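Local coordinates for protein CG14216 (PDB 3P9Y) that dephosphorylates phosphoserine in the C-terminal domain of RNA polymerase II and probably takes part in RNA processing and transcription termination, at residues E66-Y69 / R70-S74; F157-T160 / D161-M165. The protein carries 2 engineered substitutions. All blocks are in the same frame, centred on the assembly; numbering follows the deposited sequence.

In the fold
From the N terminus the chain lays down strand 11-16, helix 22-32 and strand 36-41 of a fold like that of low-molecular-weight tyrosine phosphatases, then leaves the central sheet for the small hairpin of strands 46-48 and 57-59. Helix 65-82 follows and holds contact 1, packed on helix 85-95 and on strand 57-59. Contact 2 comes much later, on helix 149-167, where it ties strand 111-114 of the central sheet to helices 22-32 and 172-187. Each contact is one run of helix and closes no loop longer than a helical turn. The two stand in series, neither nesting nor crossing, with centres about 33 Å apart on opposite sides of the chain's centre.

Contact 1 (E66-Y69 / R70-S74); sequences EDIY and RDLES
Tyr69 and Glu73 meet one turn apart on helix 65-82, an alpha helix whose i to i+4 bonds run here from Arg70 N to Glu66 O (3.0 Å) through Glu73 N to Tyr69 O. Glu73 brings its carboxylate to the rim of the tyrosine ring: OE1 lies 3.7 Å from Tyr69 CE2, near the ring plane, and the two planes stand almost perpendicular, 82° apart. Both side chains leave the backbone with CG anti to N (chi1 -177° for Tyr69, -170° for Glu73), and with the four-residue spacing this shared torsion brings ring and carboxylate out on one flank. Beside them Glu66 and Arg70 run side by side in extended form. Glu66 OE2 sits in the plane of the guanidinium at its edge, 4.0 Å from Arg70 NE, a long salt bridge that probably adds a modest attraction at this exposed surface. Asp67, with OD1 4.2 Å from Arg70 CD, adds a second negative charge nearby without touching the charged nitrogens.

Ile68 and Leu72 form an apolar strip, Ile68 CG2 lying 4.4 Å from Leu72 CD1, and both residues pack on Leu89 of helix 85-95 and Tyr59 of strand 57-59. Asp71 OD2 hydrogen-bonds Tyr59 OH, tying the helix to strand 57-59, and forms a salt bridge with Lys75 NZ one turn on in the same helix. Further along, Ser74 OG donates to Asp71 O from above the carbonyl plane. One water finishes the Tyr69 and Glu73 pairing, 2.9 Å from Tyr69 OH and donating to Glu73 OE2 at 2.7 Å.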
# COMPACT_ATOMS: atom_id res chain seq x y z
N GLU A 66 -0.97 13.04 -12.53
CA GLU A 66 -1.64 13.84 -13.55
C GLU A 66 -0.85 13.83 -14.86
O GLU A 66 -1.43 13.79 -15.94
CB GLU A 66 -1.83 15.28 -13.06
CG GLU A 66 -2.51 16.18 -14.07
CD GLU A 66 -2.70 17.60 -13.55
OE1 GLU A 66 -2.22 17.89 -12.44
OE2 GLU A 66 -3.32 18.41 -14.27
N ASP A 67 0.48 13.87 -14.75
CA ASP A 67 1.33 13.87 -15.94
C ASP A 67 1.37 12.49 -16.60
O ASP A 67 1.43 12.39 -17.82
CB ASP A 67 2.74 14.32 -15.58
CG ASP A 67 2.82 15.81 -15.30
OD1 ASP A 67 1.88 16.53 -15.70
OD2 ASP A 67 3.80 16.25 -14.67
N ILE A 68 1.34 11.44 -15.79
CA ILE A 68 1.28 10.09 -16.34
C ILE A 68 -0.04 9.91 -17.07
O ILE A 68 -0.10 9.30 -18.13
CB ILE A 68 1.43 9.03 -15.24
CG1 ILE A 68 2.81 9.16 -14.57
CG2 ILE A 68 1.24 7.63 -15.82
CD1 ILE A 68 3.01 8.24 -13.39
N TYR A 69 -1.10 10.47 -16.49
CA TYR A 69 -2.44 10.45 -17.07
C TYR A 69 -2.44 11.10 -18.45
O TYR A 69 -2.95 10.52 -19.42
CB TYR A 69 -3.41 11.19 -16.16
CG TYR A 69 -4.85 11.17 -16.61
CD1 TYR A 69 -5.78 10.35 -15.99
CD2 TYR A 69 -5.28 11.98 -17.66
CE1 TYR A 69 -7.10 10.33 -16.39
CE2 TYR A 69 -6.61 11.96 -18.07
CZ TYR A 69 -7.51 11.13 -17.43
OH TYR A 69 -8.83 11.10 -17.83
N ARG A 70 -1.88 12.30 -18.54
CA ARG A 70 -1.80 13.03 -19.80
C ARG A 70 -1.00 12.23 -20.81
O ARG A 70 -1.36 12.15 -21.98
CB ARG A 70 -1.15 14.39 -19.59
CG ARG A 70 -2.05 15.42 -18.92
CD ARG A 70 -1.25 16.64 -18.47
NE ARG A 70 -2.12 17.71 -17.98
CZ ARG A 70 -2.58 18.71 -18.73
NH1 ARG A 70 -2.25 18.79 -20.02
NH2 ARG A 70 -3.36 19.63 -18.20
N ASP A 71 0.08 11.62 -20.33
CA ASP A 71 0.97 10.85 -21.19
C ASP A 71 0.24 9.71 -21.90
O ASP A 71 0.39 9.52 -23.10
CB ASP A 71 2.13 10.29 -20.37
CG ASP A 71 3.20 9.67 -21.24
OD1 ASP A 71 3.63 10.33 -22.21
OD2 ASP A 71 3.62 8.53 -20.96
N LEU A 72 -0.54 8.95 -21.14
CA LEU A 72 -1.23 7.80 -21.69
C LEU A 72 -2.43 8.23 -22.52
O LEU A 72 -2.84 7.54 -23.45
CB LEU A 72 -1.69 6.86 -20.57
CG LEU A 72 -0.59 6.27 -19.67
CD1 LEU A 72 -1.20 5.34 -18.64
CD2 LEU A 72 0.46 5.54 -20.50
N GLU A 73 -3.00 9.38 -22.17
CA GLU A 73 -4.18 9.88 -22.87
C GLU A 73 -3.82 10.24 -24.31
O GLU A 73 -4.55 9.91 -25.24
CB GLU A 73 -4.73 11.11 -22.14
CG GLU A 73 -6.09 11.56 -22.65
CD GLU A 73 -6.63 12.75 -21.88
OE1 GLU A 73 -5.81 13.55 -21.36
OE2 GLU A 73 -7.87 12.89 -21.79
N SER A 74 -2.68 10.91 -24.47
CA SER A 74 -2.23 11.32 -25.79
C SER A 74 -1.72 10.12 -26.58
O SER A 74 -1.85 10.07 -27.80
CB SER A 74 -1.13 12.38 -25.68
OG SER A 74 0.01 11.88 -25.00
O HOH W 1 -9.67 11.34 -20.58

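Contact 2 (F157-T160 / D161-M165); sequences FVIT and DMINM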
# COMPACT_ATOMS: atom_id res chain seq x y z
N PHE A 157 -10.47 -4.09 1.38
CA PHE A 157 -11.42 -4.54 2.39
C PHE A 157 -10.73 -5.40 3.44
O PHE A 157 -10.96 -5.22 4.63
CB PHE A 157 -12.55 -5.36 1.74
CG PHE A 157 -13.72 -4.54 1.28
CD1 PHE A 157 -14.79 -4.30 2.14
CD2 PHE A 157 -13.77 -4.04 -0.01
CE1 PHE A 157 -15.89 -3.55 1.72
CE2 PHE A 157 -14.86 -3.30 -0.44
CZ PHE A 157 -15.92 -3.05 0.43
N VAL A 158 -9.90 -6.34 3.00
CA VAL A 158 -9.28 -7.29 3.92
C VAL A 158 -8.25 -6.60 4.81
O VAL A 158 -8.20 -6.83 6.01
CB VAL A 158 -8.59 -8.44 3.17
CG1 VAL A 158 -7.93 -9.39 4.15
CG2 VAL A 158 -9.59 -9.18 2.29
N ILE A 159 -7.42 -5.77 4.20
CA ILE A 159 -6.41 -5.04 4.94
C ILE A 159 -7.08 -4.14 5.97
O ILE A 159 -6.59 -4.00 7.09
CB ILE A 159 -5.55 -4.20 3.99
CG1 ILE A 159 -4.61 -5.12 3.21
CG2 ILE A 159 -4.75 -3.16 4.77
CD1 ILE A 159 -3.92 -4.44 2.05
N THR A 160 -8.20 -3.54 5.59
CA THR A 160 -8.90 -2.63 6.48
C THR A 160 -9.50 -3.39 7.66
O THR A 160 -9.44 -2.91 8.79
CB THR A 160 -10.00 -1.84 5.74
OG1 THR A 160 -9.39 -1.01 4.74
CG2 THR A 160 -10.76 -0.96 6.72
N ASP A 161 -10.06 -4.57 7.41
CA ASP A 161 -10.55 -5.41 8.50
C ASP A 161 -9.42 -5.72 9.47
O ASP A 161 -9.61 -5.73 10.69
CB ASP A 161 -11.14 -6.71 7.97
CG ASP A 161 -12.44 -6.51 7.23
OD1 ASP A 161 -13.15 -5.52 7.50
OD2 ASP A 161 -12.76 -7.36 6.37
N MET A 162 -8.24 -6.00 8.93
CA MET A 162 -7.09 -6.33 9.76
C MET A 162 -6.68 -5.14 10.63
O MET A 162 -6.45 -5.29 11.83
CB MET A 162 -5.91 -6.77 8.91
CG MET A 162 -4.72 -7.19 9.73
SD MET A 162 -3.31 -7.71 8.74
CE MET A 162 -2.77 -6.14 8.06
N ILE A 163 -6.59 -3.96 10.02
CA ILE A 163 -6.16 -2.77 10.74
C ILE A 163 -7.20 -2.39 11.79
O ILE A 163 -6.87 -2.01 12.90
CB ILE A 163 -5.92 -1.57 9.80
CG1 ILE A 163 -4.82 -1.90 8.78
CG2 ILE A 163 -5.55 -0.33 10.60
CD1 ILE A 163 -3.42 -2.01 9.38
N ASN A 164 -8.47 -2.50 11.42
CA ASN A 164 -9.56 -2.22 12.34
C ASN A 164 -9.44 -3.08 13.60
O ASN A 164 -9.61 -2.59 14.71
CB ASN A 164 -10.90 -2.46 11.66
CG ASN A 164 -12.07 -1.95 12.46
OD1 ASN A 164 -12.12 -0.76 12.82
ND2 ASN A 164 -13.02 -2.83 12.76
N MET A 165 -9.12 -4.36 13.41
CA MET A 165 -8.97 -5.29 14.52
C MET A 165 -7.84 -4.85 15.45
O MET A 165 -7.98 -4.81 16.67
CB MET A 165 -8.69 -6.70 13.97
CG MET A 165 -8.31 -7.73 15.03
SD MET A 165 -7.80 -9.32 14.32
CE MET A 165 -6.36 -8.82 13.38
O HOH W 2 -13.50 -3.64 5.74
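Phe157 O accepts Asp161 N at 3.0 Å, the first of four successive i to i+4 bonds that carry helix 149-167 through to Asn164 N on Thr160 O at 2.8 Å. The same Phe157 carbonyl is also reached by a water, which donates to it at 3.2 Å and to Asp161 OD1 at 2.6 Å. Asp161 holds its CG beside its own backbone N (chi1 -70°), folding the carboxylate back along the helix toward that carbonyl; the water bridges the two acceptors, while OD2 turns to a salt bridge with Arg187 at the end of helix 172-187. An asparagine here would probably weaken the tie to helix 172-187, leaving the Arg187 guanidinium without its charged mate.

Round the helix, Ile159 CG2 touches Ile163 CG1 at 4.2 Å, one turn apart, and both side chains lie on Val113 of strand 111-114. Ile163 CG1 also closes to 3.2 Å on Ile159 O, a tight fit alongside the bonded carbonyl. Val158 and Met162 touch Phe183 of helix 172-187. Thr160 is buried against Phe29 and Leu30 of helix 22-32, and its OG1 is satisfied by Ala156 O, a turn earlier. Against this largely hydrocarbon packing, the partly exposed Asp161 carboxylate probably depends on Arg187 and the water to offset its charge beside the Phe157 carbonyl.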